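Local atomic coordinates of replication protein B (Plasmid RSF1010, PDB entry 3H20), a protein that acts as a primase in plasmid replication, synthesising short primers on single-stranded DNA from nucleoside triphosphates. Residues F82-M87 with R92-V97. Sequence-based numbering, arbitrary orientation.
Sequences FDLDDM and REPALV
L84 reaches over to P94 and V97 with the two ends of its branched side chain. CD1 of L84 meets CG1 of V97 at 3.9 Å, tip to tip, while CD2 of L84 lies 4.0 Å from CG of the P94 ring and also close to CG2 of V97. A chi1 of -70°, with CG anti to the carbonyl carbon, swings the L84 branch toward P94 and V97, and chi2 (161°) sets the two methyls on their partners, making a small buried apolar patch.

Three residues on, M87 touches the start of the other segment with both backbone and side chain. Its carbonyl O accepts a hydrogen bond from R92 N, 2.8 Å long but bent, at 143° about the hydrogen; this bond ties the last turn of helix 81-89 to the chain that has just turned back. CB of M87 sits 4.1 Å from CB of R92. The M87 side chain runs extended to the sulfur and then bends at chi3, which brings its CE within 3.6 Å of R92 O. Past CB the arginine turns away from M87, and its guanidinium group forms a salt bridge with E130 and a hydrogen bond to the backbone O of E90.

The whole is a short helix-loop-strand connection in the primase N-terminal domain. Helix 81-89 follows strand 73-79, and the chain then turns into strand 96-99 of the same antiparallel sheet, with a classic beta bulge where A95 and L96 both face W108. L79 of strand 73-79 packs against L84 and M87; from strand 104-110, between the two strands, Y105 touches L84 and V97, and V109 touches M87.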
ATOM      1  N   PHE A  82      -7.199  27.366  -8.309  1.00 31.43           N
ATOM      2  CA  PHE A  82      -8.590  27.039  -8.636  1.00 31.45           C
ATOM      3  C   PHE A  82      -9.094  25.816  -7.876  1.00 30.76           C
ATOM      4  O   PHE A  82     -10.260  25.776  -7.457  1.00 30.48           O
ATOM      5  CB  PHE A  82      -8.747  26.831 -10.151  1.00 32.12           C
ATOM      6  CG  PHE A  82      -8.263  27.994 -10.975  1.00 33.43           C
ATOM      7  CD1 PHE A  82      -9.085  29.091 -11.200  1.00 34.24           C
ATOM      8  CD2 PHE A  82      -6.972  27.998 -11.509  1.00 35.78           C
ATOM      9  CE1 PHE A  82      -8.649  30.170 -11.956  1.00 35.27           C
ATOM     10  CE2 PHE A  82      -6.513  29.079 -12.261  1.00 36.94           C
ATOM     11  CZ  PHE A  82      -7.359  30.166 -12.488  1.00 36.25           C
ATOM     12  N   ASP A  83      -8.224  24.816  -7.712  1.00 30.32           N
ATOM     13  CA  ASP A  83      -8.523  23.645  -6.876  1.00 30.08           C
ATOM     14  C   ASP A  83      -8.841  24.061  -5.439  1.00 30.35           C
ATOM     15  O   ASP A  83      -9.757  23.521  -4.826  1.00 30.30           O
ATOM     16  CB  ASP A  83      -7.329  22.674  -6.830  1.00 29.79           C
ATOM     17  CG  ASP A  83      -7.058  21.982  -8.158  1.00 30.71           C
ATOM     18  OD1 ASP A  83      -7.991  21.817  -8.985  1.00 30.90           O
ATOM     19  OD2 ASP A  83      -5.879  21.604  -8.377  1.00 29.78           O
ATOM     20  N   LEU A  84      -8.072  25.018  -4.904  1.00 30.25           N
ATOM     21  CA  LEU A  84      -8.304  25.527  -3.540  1.00 31.44           C
ATOM     22  C   LEU A  84      -9.648  26.249  -3.393  1.00 31.36           C
ATOM     23  O   LEU A  84     -10.310  26.126  -2.356  1.00 31.38           O
ATOM     24  CB  LEU A  84      -7.154  26.444  -3.102  1.00 31.38           C
ATOM     25  CG  LEU A  84      -5.823  25.722  -2.857  1.00 33.38           C
ATOM     26  CD1 LEU A  84      -4.657  26.707  -2.894  1.00 35.41           C
ATOM     27  CD2 LEU A  84      -5.870  24.979  -1.523  1.00 33.80           C
ATOM     28  N   ASP A  85     -10.021  27.016  -4.418  1.00 31.40           N
ATOM     29  CA  ASP A  85     -11.340  27.664  -4.496  1.00 31.56           C
ATOM     30  C   ASP A  85     -12.473  26.640  -4.386  1.00 31.89           C
ATOM     31  O   ASP A  85     -13.450  26.845  -3.652  1.00 31.71           O
ATOM     32  CB  ASP A  85     -11.498  28.429  -5.817  1.00 31.43           C
ATOM     33  CG  ASP A  85     -10.573  29.638  -5.939  1.00 32.70           C
ATOM     34  OD1 ASP A  85     -10.225  30.256  -4.925  1.00 33.28           O
ATOM     35  OD2 ASP A  85     -10.218  29.992  -7.084  1.00 34.05           O
ATOM     36  N   ASP A  86     -12.352  25.546  -5.137  1.00 31.66           N
ATOM     37  CA  ASP A  86     -13.325  24.456  -5.078  1.00 31.92           C
ATOM     38  C   ASP A  86     -13.366  23.796  -3.693  1.00 31.92           C
ATOM     39  O   ASP A  86     -14.443  23.577  -3.148  1.00 31.45           O
ATOM     40  CB  ASP A  86     -13.045  23.419  -6.176  1.00 31.97           C
ATOM     41  CG  ASP A  86     -13.407  23.921  -7.564  1.00 32.53           C
ATOM     42  OD1 ASP A  86     -13.990  25.022  -7.672  1.00 32.31           O
ATOM     43  OD2 ASP A  86     -13.122  23.211  -8.560  1.00 33.38           O
ATOM     44  N   MET A  87     -12.192  23.492  -3.135  1.00 32.25           N
ATOM     45  CA  MET A  87     -12.088  22.875  -1.796  1.00 32.87           C
ATOM     46  C   MET A  87     -12.841  23.676  -0.736  1.00 32.86           C
ATOM     47  O   MET A  87     -13.660  23.122   0.015  1.00 34.21           O
ATOM     48  CB  MET A  87     -10.613  22.688  -1.390  1.00 32.36           C
ATOM     49  CG  MET A  87      -9.847  21.629  -2.234  1.00 32.80           C
ATOM     50  SD  MET A  87      -8.109  21.456  -1.723  1.00 35.23           S
ATOM     51  CE  MET A  87      -8.314  20.736  -0.089  1.00 33.63           C
ATOM     52  N   ARG A  92     -14.145  21.633   2.326  1.00 32.06           N
ATOM     53  CA  ARG A  92     -12.798  21.069   2.539  1.00 31.77           C
ATOM     54  C   ARG A  92     -11.793  22.215   2.761  1.00 31.82           C
ATOM     55  O   ARG A  92     -10.718  22.247   2.138  1.00 31.93           O
ATOM     56  CB  ARG A  92     -12.357  20.204   1.348  1.00 31.92           C
ATOM     57  CG  ARG A  92     -12.980  18.788   1.285  1.00 31.24           C
ATOM     58  CD  ARG A  92     -14.463  18.806   0.894  1.00 31.88           C
ATOM     59  NE  ARG A  92     -14.877  17.469   0.449  1.00 31.81           N
ATOM     60  CZ  ARG A  92     -16.123  17.000   0.504  1.00 31.93           C
ATOM     61  NH1 ARG A  92     -17.120  17.759   0.976  1.00 29.72           N
ATOM     62  NH2 ARG A  92     -16.368  15.765   0.074  1.00 28.02           N
ATOM     63  N   GLU A  93     -12.150  23.148   3.639  1.00 32.04           N
ATOM     64  CA  GLU A  93     -11.317  24.335   3.895  1.00 32.52           C
ATOM     65  C   GLU A  93      -9.965  23.880   4.462  1.00 32.90           C
ATOM     66  O   GLU A  93      -9.931  23.092   5.413  1.00 33.64           O
ATOM     67  CB  GLU A  93     -11.976  25.302   4.901  1.00 32.45           C
ATOM     68  CG  GLU A  93     -13.368  25.831   4.523  1.00 32.81           C
ATOM     69  CD  GLU A  93     -14.515  24.976   5.073  1.00 33.57           C
ATOM     70  OE1 GLU A  93     -14.313  23.772   5.363  1.00 33.42           O
ATOM     71  OE2 GLU A  93     -15.627  25.523   5.216  1.00 33.99           O
ATOM     72  N   PRO A  94      -8.876  24.375   3.883  1.00 33.26           N
ATOM     73  CA  PRO A  94      -7.531  24.060   4.375  1.00 33.00           C
ATOM     74  C   PRO A  94      -7.296  24.616   5.776  1.00 32.98           C
ATOM     75  O   PRO A  94      -7.733  25.728   6.079  1.00 32.39           O
ATOM     76  CB  PRO A  94      -6.621  24.767   3.370  1.00 33.33           C
ATOM     77  CG  PRO A  94      -7.417  24.808   2.114  1.00 34.21           C
ATOM     78  CD  PRO A  94      -8.848  24.981   2.540  1.00 33.19           C
ATOM     79  N   ALA A  95      -6.613  23.847   6.616  1.00 32.68           N
ATOM     80  CA  ALA A  95      -6.098  24.362   7.879  1.00 32.61           C
ATOM     81  C   ALA A  95      -4.845  25.202   7.663  1.00 32.72           C
ATOM     82  O   ALA A  95      -4.550  26.108   8.444  1.00 33.43           O
ATOM     83  CB  ALA A  95      -5.813  23.218   8.841  1.00 32.58           C
ATOM     84  N   LEU A  96      -4.110  24.897   6.599  1.00 32.66           N
ATOM     85  CA  LEU A  96      -3.064  25.787   6.109  1.00 32.78           C
ATOM     86  C   LEU A  96      -2.750  25.514   4.642  1.00 32.84           C
ATOM     87  O   LEU A  96      -2.980  24.412   4.143  1.00 32.54           O
ATOM     88  CB  LEU A  96      -1.797  25.641   6.954  1.00 32.77           C
ATOM     89  CG  LEU A  96      -1.217  24.230   7.068  1.00 34.27           C
ATOM     90  CD1 LEU A  96       0.303  24.273   7.094  1.00 35.91           C
ATOM     91  CD2 LEU A  96      -1.760  23.525   8.301  1.00 35.15           C
ATOM     92  N   VAL A  97      -2.223  26.523   3.956  1.00 32.87           N
ATOM     93  CA  VAL A  97      -1.821  26.375   2.552  1.00 32.80           C
ATOM     94  C   VAL A  97      -0.364  26.810   2.402  1.00 32.77           C
ATOM     95  O   VAL A  97       0.029  27.869   2.898  1.00 32.24           O
ATOM     96  CB  VAL A  97      -2.722  27.230   1.606  1.00 33.19           C
ATOM     97  CG1 VAL A  97      -2.258  27.130   0.129  1.00 32.85           C
ATOM     98  CG2 VAL A  97      -4.191  26.805   1.715  1.00 33.67           C
TER